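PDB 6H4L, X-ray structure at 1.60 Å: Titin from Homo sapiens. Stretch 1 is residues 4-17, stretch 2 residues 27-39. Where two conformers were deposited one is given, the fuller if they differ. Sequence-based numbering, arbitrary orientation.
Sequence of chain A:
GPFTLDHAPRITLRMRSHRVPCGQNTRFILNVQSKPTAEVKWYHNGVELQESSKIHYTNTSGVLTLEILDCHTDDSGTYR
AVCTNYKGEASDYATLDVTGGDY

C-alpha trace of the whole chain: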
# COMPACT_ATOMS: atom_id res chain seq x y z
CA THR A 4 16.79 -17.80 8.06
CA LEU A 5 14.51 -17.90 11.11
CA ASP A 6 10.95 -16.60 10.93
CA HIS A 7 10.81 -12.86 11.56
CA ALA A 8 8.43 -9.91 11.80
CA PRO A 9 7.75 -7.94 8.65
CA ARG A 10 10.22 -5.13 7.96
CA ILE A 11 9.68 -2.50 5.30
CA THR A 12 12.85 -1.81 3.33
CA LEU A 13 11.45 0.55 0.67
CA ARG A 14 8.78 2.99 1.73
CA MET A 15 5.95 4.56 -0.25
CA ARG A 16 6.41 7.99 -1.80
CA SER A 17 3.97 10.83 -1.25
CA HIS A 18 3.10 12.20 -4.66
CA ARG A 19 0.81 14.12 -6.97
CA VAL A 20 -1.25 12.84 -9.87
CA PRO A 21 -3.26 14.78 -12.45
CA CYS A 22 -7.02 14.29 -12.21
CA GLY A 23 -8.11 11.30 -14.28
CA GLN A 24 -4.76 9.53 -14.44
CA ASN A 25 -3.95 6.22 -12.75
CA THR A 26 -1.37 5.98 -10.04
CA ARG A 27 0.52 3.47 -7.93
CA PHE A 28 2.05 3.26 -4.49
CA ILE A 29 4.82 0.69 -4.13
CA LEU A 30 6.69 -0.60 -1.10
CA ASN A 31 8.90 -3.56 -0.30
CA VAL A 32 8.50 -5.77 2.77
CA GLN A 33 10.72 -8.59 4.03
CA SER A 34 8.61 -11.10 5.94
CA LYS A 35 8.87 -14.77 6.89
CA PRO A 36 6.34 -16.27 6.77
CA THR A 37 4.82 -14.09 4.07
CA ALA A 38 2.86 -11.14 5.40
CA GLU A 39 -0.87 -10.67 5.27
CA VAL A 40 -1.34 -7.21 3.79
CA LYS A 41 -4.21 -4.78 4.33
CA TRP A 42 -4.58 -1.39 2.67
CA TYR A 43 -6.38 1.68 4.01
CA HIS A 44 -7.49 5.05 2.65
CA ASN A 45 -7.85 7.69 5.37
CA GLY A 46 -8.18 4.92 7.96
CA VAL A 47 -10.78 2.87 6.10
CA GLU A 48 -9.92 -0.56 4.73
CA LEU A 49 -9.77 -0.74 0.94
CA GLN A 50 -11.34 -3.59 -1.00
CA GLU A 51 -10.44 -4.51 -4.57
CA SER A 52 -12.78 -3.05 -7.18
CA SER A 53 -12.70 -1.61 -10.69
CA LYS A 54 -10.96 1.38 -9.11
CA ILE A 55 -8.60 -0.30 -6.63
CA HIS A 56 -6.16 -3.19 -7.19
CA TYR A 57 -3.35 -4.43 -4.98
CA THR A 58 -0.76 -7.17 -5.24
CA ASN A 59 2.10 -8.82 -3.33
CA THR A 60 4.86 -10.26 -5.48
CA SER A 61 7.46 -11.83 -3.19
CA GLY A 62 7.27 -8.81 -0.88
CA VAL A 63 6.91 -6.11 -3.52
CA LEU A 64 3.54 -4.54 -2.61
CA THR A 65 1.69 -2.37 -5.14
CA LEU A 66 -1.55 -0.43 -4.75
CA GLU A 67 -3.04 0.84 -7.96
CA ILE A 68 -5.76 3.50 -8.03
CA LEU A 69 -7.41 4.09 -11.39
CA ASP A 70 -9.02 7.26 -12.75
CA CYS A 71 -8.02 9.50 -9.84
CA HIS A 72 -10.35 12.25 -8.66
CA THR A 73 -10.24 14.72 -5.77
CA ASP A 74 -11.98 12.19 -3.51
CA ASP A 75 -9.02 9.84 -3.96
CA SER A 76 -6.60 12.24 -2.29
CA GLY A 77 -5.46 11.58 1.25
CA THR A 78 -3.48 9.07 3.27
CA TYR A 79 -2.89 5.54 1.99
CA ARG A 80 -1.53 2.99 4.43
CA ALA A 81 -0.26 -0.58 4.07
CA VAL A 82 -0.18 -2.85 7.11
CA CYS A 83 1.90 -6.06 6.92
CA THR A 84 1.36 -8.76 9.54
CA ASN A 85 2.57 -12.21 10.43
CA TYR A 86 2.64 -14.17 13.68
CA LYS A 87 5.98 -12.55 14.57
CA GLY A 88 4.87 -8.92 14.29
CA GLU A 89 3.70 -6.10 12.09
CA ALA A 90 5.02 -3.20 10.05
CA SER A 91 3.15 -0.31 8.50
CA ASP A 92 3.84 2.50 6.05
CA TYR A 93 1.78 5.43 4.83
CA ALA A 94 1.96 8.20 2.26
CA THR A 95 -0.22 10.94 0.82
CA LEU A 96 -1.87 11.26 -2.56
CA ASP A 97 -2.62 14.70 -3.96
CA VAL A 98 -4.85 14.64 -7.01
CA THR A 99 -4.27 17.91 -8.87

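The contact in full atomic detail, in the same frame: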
# COMPACT_ATOMS: atom_id res chain seq x y z
N THR A 4 17.51 -19.02 7.72
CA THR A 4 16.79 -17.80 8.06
C THR A 4 15.58 -18.11 8.93
O THR A 4 14.63 -18.74 8.48
CB THR A 4 16.31 -17.05 6.79
OG1 THR A 4 17.44 -16.71 5.97
CG2 THR A 4 15.57 -15.77 7.16
N LEU A 5 15.63 -17.69 10.20
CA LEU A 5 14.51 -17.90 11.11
C LEU A 5 13.32 -17.03 10.72
O LEU A 5 13.48 -15.98 10.07
CB LEU A 5 14.93 -17.57 12.54
CG LEU A 5 16.06 -18.43 13.12
CD1 LEU A 5 16.56 -17.85 14.44
CD2 LEU A 5 15.60 -19.86 13.30
N ASP A 6 12.12 -17.45 11.11
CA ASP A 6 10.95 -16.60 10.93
C ASP A 6 11.19 -15.25 11.59
O ASP A 6 11.86 -15.15 12.61
CB ASP A 6 9.70 -17.23 11.54
CG ASP A 6 9.20 -18.42 10.75
OD1 ASP A 6 9.69 -18.64 9.62
OD2 ASP A 6 8.31 -19.13 11.27
N HIS A 7 10.62 -14.19 11.01
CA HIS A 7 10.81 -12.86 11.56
C HIS A 7 9.66 -11.93 11.20
O HIS A 7 8.97 -12.14 10.20
CB HIS A 7 12.14 -12.26 11.08
CG HIS A 7 12.21 -12.04 9.59
ND1 HIS A 7 11.63 -10.95 8.98
CD2 HIS A 7 12.77 -12.78 8.61
CE1 HIS A 7 11.85 -11.03 7.67
NE2 HIS A 7 12.54 -12.12 7.42
N ALA A 8 9.47 -10.91 12.02
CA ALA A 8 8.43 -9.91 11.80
C ALA A 8 8.66 -9.16 10.50
O ALA A 8 9.80 -8.96 10.06
CB ALA A 8 8.39 -8.94 12.96
N PRO A 9 7.57 -8.71 9.88
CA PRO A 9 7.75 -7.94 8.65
C PRO A 9 8.60 -6.69 8.89
O PRO A 9 8.46 -6.04 9.93
CB PRO A 9 6.32 -7.53 8.30
CG PRO A 9 5.45 -8.58 8.94
CD PRO A 9 6.15 -8.88 10.24
N ARG A 10 9.46 -6.37 7.93
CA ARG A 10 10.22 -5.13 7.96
C ARG A 10 10.14 -4.49 6.58
O ARG A 10 10.31 -5.15 5.55
CB ARG A 10 11.68 -5.38 8.37
CG ARG A 10 12.35 -6.45 7.58
CD ARG A 10 13.62 -6.97 8.29
NE ARG A 10 14.26 -7.98 7.46
CZ ARG A 10 14.76 -9.12 7.90
NH1 ARG A 10 14.72 -9.42 9.19
NH2 ARG A 10 15.31 -9.96 7.04
N ILE A 11 9.85 -3.20 6.56
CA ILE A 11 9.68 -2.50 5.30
C ILE A 11 11.01 -1.87 4.93
O ILE A 11 11.56 -1.07 5.69
CB ILE A 11 8.56 -1.46 5.41
CG1 ILE A 11 7.23 -2.18 5.67
CG2 ILE A 11 8.50 -0.58 4.13
CD1 ILE A 11 6.06 -1.27 5.98
N THR A 12 11.54 -2.27 3.78
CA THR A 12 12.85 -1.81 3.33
C THR A 12 12.81 -0.72 2.26
O THR A 12 13.82 -0.06 2.01
CB THR A 12 13.70 -2.98 2.80
OG1 THR A 12 13.09 -3.51 1.61
CG2 THR A 12 13.85 -4.08 3.85
N LEU A 13 11.66 -0.55 1.61
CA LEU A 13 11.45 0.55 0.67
C LEU A 13 10.08 1.11 0.96
O LEU A 13 9.08 0.38 0.92
CB LEU A 13 11.48 0.08 -0.79
CG LEU A 13 11.05 1.19 -1.76
CD1 LEU A 13 12.13 2.25 -1.85
CD2 LEU A 13 10.70 0.63 -3.13
N ARG A 14 10.03 2.40 1.29
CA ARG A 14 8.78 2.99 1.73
C ARG A 14 8.06 3.72 0.60
O ARG A 14 8.69 4.16 -0.36
CB ARG A 14 9.03 3.94 2.90
CG ARG A 14 9.55 3.21 4.15
CD ARG A 14 9.26 3.94 5.45
NE ARG A 14 9.54 3.09 6.61
CZ ARG A 14 8.62 2.43 7.31
NH1 ARG A 14 7.34 2.53 6.98
NH2 ARG A 14 8.98 1.67 8.34
N MET A 15 6.74 3.82 0.72
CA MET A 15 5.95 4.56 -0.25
C MET A 15 6.34 6.03 -0.35
O MET A 15 6.83 6.62 0.62
CB MET A 15 4.47 4.47 0.11
CG MET A 15 3.84 3.13 -0.20
SD MET A 15 2.08 3.18 0.20
CE MET A 15 2.31 3.06 1.96
N ARG A 16 6.09 6.60 -1.52
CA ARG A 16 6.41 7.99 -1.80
C ARG A 16 5.14 8.82 -1.89
O ARG A 16 4.26 8.52 -2.69
CB ARG A 16 7.12 8.11 -3.15
CG ARG A 16 8.55 7.58 -3.18
CD ARG A 16 9.54 8.71 -3.42
NE ARG A 16 10.90 8.22 -3.59
CZ ARG A 16 11.39 7.78 -4.74
NH1 ARG A 16 10.62 7.75 -5.82
NH2 ARG A 16 12.65 7.35 -4.82
N SER A 17 5.07 9.88 -1.10
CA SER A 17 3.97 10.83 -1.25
C SER A 17 4.11 11.50 -2.61
O SER A 17 5.20 11.91 -3.00
CB SER A 17 3.99 11.86 -0.12
OG SER A 17 3.79 11.23 1.15
N ARG A 27 0.15 4.60 -8.77
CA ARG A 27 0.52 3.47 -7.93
C ARG A 27 1.31 3.94 -6.73
O ARG A 27 2.07 4.91 -6.83
CB ARG A 27 1.39 2.50 -8.72
CG ARG A 27 0.65 1.68 -9.72
CD ARG A 27 1.57 0.80 -10.55
NE ARG A 27 0.78 0.01 -11.50
CZ ARG A 27 1.27 -0.57 -12.59
NH1 ARG A 27 2.56 -0.44 -12.89
NH2 ARG A 27 0.46 -1.26 -13.38
N PHE A 28 1.14 3.22 -5.62
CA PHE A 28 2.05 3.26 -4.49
C PHE A 28 2.76 1.92 -4.45
O PHE A 28 2.15 0.88 -4.67
CB PHE A 28 1.30 3.47 -3.17
CG PHE A 28 0.77 4.89 -2.98
CD1 PHE A 28 1.61 5.89 -2.51
CD2 PHE A 28 -0.55 5.19 -3.24
CE1 PHE A 28 1.14 7.18 -2.32
CE2 PHE A 28 -1.03 6.49 -3.05
CZ PHE A 28 -0.18 7.48 -2.59
N ILE A 29 4.05 1.93 -4.14
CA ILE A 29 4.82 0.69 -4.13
C ILE A 29 5.69 0.68 -2.89
O ILE A 29 6.29 1.70 -2.54
CB ILE A 29 5.70 0.56 -5.39
CG1 ILE A 29 4.83 0.53 -6.65
CG2 ILE A 29 6.53 -0.72 -5.32
CD1 ILE A 29 5.61 0.73 -7.94
N LEU A 30 5.75 -0.46 -2.20
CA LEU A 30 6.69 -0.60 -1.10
C LEU A 30 7.26 -2.00 -1.13
O LEU A 30 6.80 -2.86 -1.87
CB LEU A 30 6.05 -0.30 0.26
CG LEU A 30 4.95 -1.20 0.81
CD1 LEU A 30 4.87 -1.09 2.32
CD2 LEU A 30 3.61 -0.77 0.20
N ASN A 31 8.33 -2.23 -0.37
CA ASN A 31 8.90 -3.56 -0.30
C ASN A 31 8.99 -4.01 1.14
O ASN A 31 9.48 -3.26 1.99
CB ASN A 31 10.30 -3.56 -0.89
CG ASN A 31 10.86 -4.95 -1.02
OD1 ASN A 31 10.52 -5.69 -1.94
ND2 ASN A 31 11.73 -5.32 -0.10
N VAL A 32 8.48 -5.21 1.41
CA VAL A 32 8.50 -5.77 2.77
C VAL A 32 9.27 -7.08 2.75
O VAL A 32 9.18 -7.87 1.80
CB VAL A 32 7.06 -5.97 3.32
CG1 VAL A 32 6.31 -7.01 2.49
CG2 VAL A 32 7.08 -6.34 4.81
N GLN A 33 10.06 -7.32 3.81
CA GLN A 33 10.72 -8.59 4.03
C GLN A 33 9.99 -9.25 5.18
O GLN A 33 9.87 -8.67 6.26
CB GLN A 33 12.19 -8.36 4.41
CG GLN A 33 13.01 -7.71 3.29
CD GLN A 33 14.45 -7.43 3.71
OE1 GLN A 33 14.78 -7.39 4.90
NE2 GLN A 33 15.32 -7.21 2.71
N SER A 34 9.47 -10.44 4.95
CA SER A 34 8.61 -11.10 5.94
C SER A 34 8.72 -12.61 5.80
O SER A 34 8.68 -13.13 4.70
CB SER A 34 7.15 -10.64 5.74
OG SER A 34 6.27 -11.21 6.69
N LYS A 35 8.89 -13.31 6.92
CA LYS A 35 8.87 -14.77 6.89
C LYS A 35 8.20 -15.30 8.16
O LYS A 35 8.69 -15.09 9.25
CB LYS A 35 10.30 -15.33 6.80
CG LYS A 35 10.35 -16.83 6.65
CD LYS A 35 11.79 -17.35 6.70
CE LYS A 35 11.81 -18.86 6.58
NZ LYS A 35 13.21 -19.38 6.51
N PRO A 36 7.05 -15.98 8.02
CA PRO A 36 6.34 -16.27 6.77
C PRO A 36 5.79 -15.02 6.09
O PRO A 36 5.80 -13.93 6.65
CB PRO A 36 5.17 -17.16 7.22
CG PRO A 36 5.01 -16.90 8.67
CD PRO A 36 6.37 -16.57 9.19
N THR A 37 5.32 -15.20 4.86
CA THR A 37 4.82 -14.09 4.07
C THR A 37 3.70 -13.35 4.78
O THR A 37 2.81 -13.97 5.37
CB THR A 37 4.35 -14.57 2.70
OG1 THR A 37 3.54 -15.74 2.85
CG2 THR A 37 5.55 -14.91 1.84
N ALA A 38 3.76 -12.03 4.69
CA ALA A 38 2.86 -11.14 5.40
C ALA A 38 1.47 -11.15 4.80
O ALA A 38 1.31 -11.27 3.58
CB ALA A 38 3.41 -9.71 5.36
N GLU A 39 0.48 -11.04 5.67
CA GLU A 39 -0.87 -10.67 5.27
C GLU A 39 -0.86 -9.16 5.14
O GLU A 39 -0.34 -8.47 6.03
CB GLU A 39 -1.88 -11.09 6.33
CG GLU A 39 -2.02 -12.58 6.53
CD GLU A 39 -2.65 -13.28 5.34
OE1 GLU A 39 -3.52 -12.68 4.68
OE2 GLU A 39 -2.25 -14.43 5.05
O HOH W 1 7.98 3.84 -3.11
O HOH W 2 5.24 4.77 -3.76

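The antiparallel pairing of these two stretches slips by one residue twice: a beta bulge falls between His7 and Arg10, and a second between Ile11 and Leu13. His7 faces Lys35 before the first slip; Arg10 then faces Gln33 and Ile11 faces Val32, and after the second Leu13 faces Asn31.

The most regular rung is Arg10 with Gln33, where Arg10 N donates to Gln33 O at 2.9 Å and Gln33 N to Arg10 O at 2.8 Å. The side chains repeat the pairing on the same face: Arg10 NE donates to Gln33 OE1 at 2.7 Å, nearly straight and at the guanidinium edge, near its plane, while the bond from Arg10 NH2 to Gln33 OE1, 3.4 Å, is weak. The His7 rung is lopsided. His7 N reaches Lys35 O at 2.8 Å, but the return bond, Lys35 N to His7 O, is stretched to 3.5 Å and weak. The His7 ring turns its ND1 to Ala8 O, 2.9 Å away, and lies with one face over Lys35 N. Lys35, with every chi angle t, runs out to place NZ 2.5 Å from Thr4 O, a hydrogen bond that ties down the backbone ahead of the strand.

At the second bulge the chain turns a corner at Thr12, and two bonds from different residues serve Asn31. Thr12 N donates to Asn31 O at 2.9 Å, and Asn31 N to Leu13 O at 3.0 Å. The Asn31 side chain adds a clasp at the corner, ND2 donating to Thr12 OG1 at 2.8 Å, so a side-chain bond accompanies the backbone bonds where the register changes.

Around Ile11 and Val32 the packing is largely apolar. Pro9 CB packs 3.8 Å from Val32 CG2, and Ile11 CD1 lies 3.9 Å from Leu30 CD1. Pro9, within the first bulge, has no N-H to offer; its CA makes a CA-H...O contact with Gln33 O at 3.3 Å.

Beyond Leu13 direct backbone bonding gives way to water. Water 1 donates to both Arg14 O (2.9 Å) and Ile29 O (2.8 Å), and water 2 accepts from Arg16 N (3.0 Å) and Ile29 N (3.1 Å), bridging the separated backbones. Between Arg14 and Arg16, whose backbones the waters link to Ile29, buried Met15 supplies direct packing: its CG is 3.9 Å from Leu30 CD2, and its SD sits 3.5 Å from Phe28 CB and 4.6 Å from the centroid of the Phe28 ring, approaching obliquely.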